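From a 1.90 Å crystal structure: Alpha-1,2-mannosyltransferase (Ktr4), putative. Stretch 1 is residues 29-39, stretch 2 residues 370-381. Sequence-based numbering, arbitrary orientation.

Stretch 1, residues 29-39: EYNGMKRDPLL
Stretch 2, residues 370-381: LAKEDCRPSYFK

Two segments far apart in sequence are joined by a buried salt-bridge network centred on Arg376, flanked by a tyrosine hydrogen bond and apolar packing, with 555 Å² buried in all. Stretch 1 has a short strand that includes Tyr30 and Asn31, turns a corner at Gly32 and ends in a 3-10 segment, 37-39; stretch 2 leaves a 3-10 segment at Glu373 and enters a helix at Arg376. CA atoms lie 4.7 Å apart for Asn31 and Lys372, 6.2 Å for Met33 and Pro377. Tyr30 (chi1 t, 172°) reaches across so that OH donates to Asp374 O at 2.5 Å, with Pro377 CG at its ring edge. Gly32 (phi/psi 93/-166) sets its CA 3.4 Å from Ala371 O; a CB there would clash with that oxygen. Arg376 (m, t, m, chi4 148°) donates from NH1 to Asp36 OD1 (2.9 Å) and from NH2 to Asp36 OD2 (2.8 Å), while its NE meets Asp374 OD1 (3.0 Å) and NH2 meets Asp374 OD2 (2.8 Å), so one guanidinium is held between two carboxylates, one from each stretch, with all of NE, NH1 and NH2 donating. Asp374 OD1 also caps the helix, accepting from Arg376 N at 3.1 Å. A water bridges Met33 N (2.8 Å) and Asp374 OD2 (2.6 Å). Met33 (t, t, m), extended to SD and then bent at chi3, lays CE over one guanidinium face and 3.5 Å from Pro377 CD; Pro37 CG packs 3.8 Å from Phe380 CE2.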

# COMPACT_ATOMS: atom_id res chain seq x y z
N GLU A 29 14.79 -12.06 -21.49
CA GLU A 29 14.44 -12.25 -20.08
C GLU A 29 14.68 -10.97 -19.27
O GLU A 29 15.83 -10.60 -19.04
CB GLU A 29 15.27 -13.38 -19.46
CG GLU A 29 15.26 -14.71 -20.21
CD GLU A 29 16.10 -15.77 -19.49
OE1 GLU A 29 17.07 -16.28 -20.10
OE2 GLU A 29 15.79 -16.08 -18.32
N TYR A 30 13.61 -10.30 -18.85
CA TYR A 30 13.71 -9.15 -17.94
C TYR A 30 14.33 -9.60 -16.61
O TYR A 30 13.95 -10.65 -16.08
CB TYR A 30 12.33 -8.52 -17.69
CG TYR A 30 12.31 -7.45 -16.62
CD1 TYR A 30 13.04 -6.28 -16.77
CD2 TYR A 30 11.56 -7.62 -15.45
CE1 TYR A 30 13.03 -5.29 -15.79
CE2 TYR A 30 11.55 -6.65 -14.46
CZ TYR A 30 12.27 -5.49 -14.63
OH TYR A 30 12.26 -4.54 -13.65
N ASN A 31 15.26 -8.81 -16.09
CA ASN A 31 16.05 -9.19 -14.90
C ASN A 31 16.17 -8.06 -13.85
O ASN A 31 17.13 -8.03 -13.09
CB ASN A 31 17.44 -9.64 -15.36
CG ASN A 31 18.18 -10.43 -14.29
OD1 ASN A 31 17.58 -11.11 -13.46
ND2 ASN A 31 19.51 -10.34 -14.30
N GLY A 32 15.18 -7.18 -13.80
CA GLY A 32 15.18 -6.08 -12.84
C GLY A 32 15.78 -4.80 -13.39
O GLY A 32 15.98 -4.66 -14.61
N MET A 33 16.08 -3.86 -12.50
CA MET A 33 16.58 -2.55 -12.93
C MET A 33 18.07 -2.59 -13.25
O MET A 33 18.81 -3.31 -12.59
CB MET A 33 16.31 -1.49 -11.88
CG MET A 33 16.21 -0.12 -12.52
SD MET A 33 15.46 1.10 -11.47
CE MET A 33 13.85 0.49 -11.09
N LYS A 34 18.47 -1.84 -14.27
CA LYS A 34 19.88 -1.73 -14.67
C LYS A 34 20.66 -0.94 -13.64
O LYS A 34 21.64 -1.43 -13.08
CB LYS A 34 20.03 -1.02 -16.03
CG LYS A 34 19.90 -1.93 -17.25
CD LYS A 34 19.70 -1.14 -18.55
CE LYS A 34 20.90 -0.27 -18.91
NZ LYS A 34 20.56 0.65 -20.02
N ARG A 35 20.23 0.31 -13.41
CA ARG A 35 20.85 1.17 -12.41
C ARG A 35 19.77 1.76 -11.53
O ARG A 35 18.94 2.55 -11.97
CB ARG A 35 21.71 2.28 -13.03
CG ARG A 35 22.74 2.77 -12.02
CD ARG A 35 23.42 4.07 -12.40
NE ARG A 35 24.18 4.61 -11.27
CZ ARG A 35 23.67 5.29 -10.24
NH1 ARG A 35 24.47 5.72 -9.27
NH2 ARG A 35 22.36 5.55 -10.16
N ASP A 36 19.78 1.35 -10.27
CA ASP A 36 18.74 1.74 -9.34
C ASP A 36 18.98 3.20 -8.91
O ASP A 36 20.07 3.51 -8.42
CB ASP A 36 18.77 0.78 -8.15
CG ASP A 36 17.49 0.80 -7.32
OD1 ASP A 36 16.88 1.88 -7.13
OD2 ASP A 36 17.09 -0.28 -6.86
N PRO A 37 17.98 4.10 -9.09
CA PRO A 37 18.10 5.49 -8.59
C PRO A 37 18.37 5.60 -7.09
O PRO A 37 18.88 6.63 -6.64
CB PRO A 37 16.73 6.11 -8.91
CG PRO A 37 16.11 5.24 -9.92
CD PRO A 37 16.68 3.87 -9.74
N LEU A 38 18.03 4.57 -6.33
CA LEU A 38 18.34 4.53 -4.91
C LEU A 38 19.84 4.58 -4.58
O LEU A 38 20.20 4.91 -3.46
CB LEU A 38 17.71 3.29 -4.26
CG LEU A 38 16.19 3.29 -4.15
CD1 LEU A 38 15.71 1.88 -3.81
CD2 LEU A 38 15.67 4.29 -3.13
N LEU A 39 20.68 4.22 -5.55
CA LEU A 39 22.13 4.39 -5.44
C LEU A 39 22.57 5.86 -5.43
O LEU A 39 23.60 6.18 -4.85
CB LEU A 39 22.86 3.64 -6.57
CG LEU A 39 22.71 2.11 -6.64
CD1 LEU A 39 23.55 1.54 -7.78
CD2 LEU A 39 23.10 1.47 -5.33
N LEU A 370 13.84 -13.67 -8.04
CA LEU A 370 13.06 -12.55 -7.49
C LEU A 370 13.33 -11.19 -8.14
O LEU A 370 12.48 -10.30 -8.06
CB LEU A 370 13.28 -12.45 -5.99
CG LEU A 370 12.77 -13.62 -5.15
CD1 LEU A 370 13.10 -13.35 -3.69
CD2 LEU A 370 11.28 -13.84 -5.33
N ALA A 371 14.49 -11.02 -8.79
CA ALA A 371 14.87 -9.73 -9.40
C ALA A 371 13.84 -9.20 -10.40
O ALA A 371 13.61 -7.99 -10.47
CB ALA A 371 16.24 -9.84 -10.07
N LYS A 372 13.22 -10.10 -11.15
CA LYS A 372 12.25 -9.70 -12.19
C LYS A 372 10.90 -9.19 -11.67
O LYS A 372 10.05 -8.79 -12.46
CB LYS A 372 12.03 -10.85 -13.18
CG LYS A 372 11.32 -12.07 -12.63
CD LYS A 372 11.06 -13.11 -13.72
CE LYS A 372 12.29 -13.95 -14.01
NZ LYS A 372 12.54 -14.95 -12.93
N GLU A 373 10.68 -9.24 -10.35
CA GLU A 373 9.44 -8.77 -9.76
C GLU A 373 9.37 -7.25 -9.59
O GLU A 373 8.30 -6.73 -9.30
CB GLU A 373 9.18 -9.48 -8.43
CG GLU A 373 9.07 -11.01 -8.53
CD GLU A 373 8.10 -11.49 -9.59
OE1 GLU A 373 7.03 -10.88 -9.76
OE2 GLU A 373 8.40 -12.46 -10.27
N ASP A 374 10.49 -6.55 -9.81
CA ASP A 374 10.53 -5.09 -9.70
C ASP A 374 9.88 -4.48 -10.94
O ASP A 374 10.33 -4.72 -12.06
CB ASP A 374 11.99 -4.64 -9.57
CG ASP A 374 12.15 -3.14 -9.32
OD1 ASP A 374 11.17 -2.42 -9.03
OD2 ASP A 374 13.30 -2.68 -9.40
N CYS A 375 8.83 -3.68 -10.75
CA CYS A 375 8.18 -3.02 -11.89
C CYS A 375 8.52 -1.54 -12.01
O CYS A 375 8.04 -0.87 -12.92
CB CYS A 375 6.67 -3.23 -11.84
SG CYS A 375 5.85 -2.64 -13.34
N ARG A 376 9.39 -1.02 -11.15
CA ARG A 376 9.76 0.40 -11.23
C ARG A 376 10.28 0.87 -12.60
O ARG A 376 9.97 1.98 -12.99
CB ARG A 376 10.76 0.77 -10.13
CG ARG A 376 10.16 0.82 -8.73
CD ARG A 376 11.20 1.05 -7.65
NE ARG A 376 12.29 0.10 -7.81
CZ ARG A 376 13.56 0.30 -7.51
NH1 ARG A 376 13.99 1.43 -6.94
NH2 ARG A 376 14.43 -0.67 -7.79
N PRO A 377 11.06 0.03 -13.33
CA PRO A 377 11.51 0.53 -14.64
C PRO A 377 10.36 0.92 -15.57
O PRO A 377 10.47 1.91 -16.31
CB PRO A 377 12.32 -0.65 -15.20
CG PRO A 377 12.81 -1.37 -14.01
CD PRO A 377 11.64 -1.30 -13.05
N SER A 378 9.24 0.19 -15.50
CA SER A 378 8.05 0.58 -16.23
C SER A 378 7.37 1.81 -15.62
O SER A 378 6.99 2.74 -16.33
CB SER A 378 7.05 -0.58 -16.27
OG SER A 378 5.85 -0.16 -16.87
N TYR A 379 7.22 1.82 -14.29
CA TYR A 379 6.57 2.96 -13.63
C TYR A 379 7.34 4.28 -13.84
O TYR A 379 6.74 5.32 -14.12
CB TYR A 379 6.37 2.70 -12.14
CG TYR A 379 5.53 3.78 -11.49
CD1 TYR A 379 4.17 3.83 -11.71
CD2 TYR A 379 6.10 4.76 -10.69
CE1 TYR A 379 3.38 4.81 -11.14
CE2 TYR A 379 5.31 5.76 -10.10
CZ TYR A 379 3.95 5.78 -10.33
OH TYR A 379 3.15 6.74 -9.77
N PHE A 380 8.66 4.21 -13.74
CA PHE A 380 9.51 5.38 -13.91
C PHE A 380 9.51 5.89 -15.36
O PHE A 380 9.57 7.09 -15.58
CB PHE A 380 10.94 5.10 -13.44
CG PHE A 380 11.08 4.87 -11.95
CD1 PHE A 380 10.07 5.22 -11.04
CD2 PHE A 380 12.26 4.34 -11.45
CE1 PHE A 380 10.24 5.01 -9.68
CE2 PHE A 380 12.43 4.14 -10.09
CZ PHE A 380 11.42 4.48 -9.20
N LYS A 381 9.41 4.98 -16.32
CA LYS A 381 9.30 5.36 -17.73
C LYS A 381 7.94 6.01 -18.03
O LYS A 381 7.88 7.09 -18.64
CB LYS A 381 9.51 4.15 -18.65
CG LYS A 381 9.28 4.42 -20.13
CD LYS A 381 9.67 3.22 -20.96
CE LYS A 381 9.27 3.40 -22.41
NZ LYS A 381 9.74 2.24 -23.21
O HOH W 1 15.62 -3.90 -9.76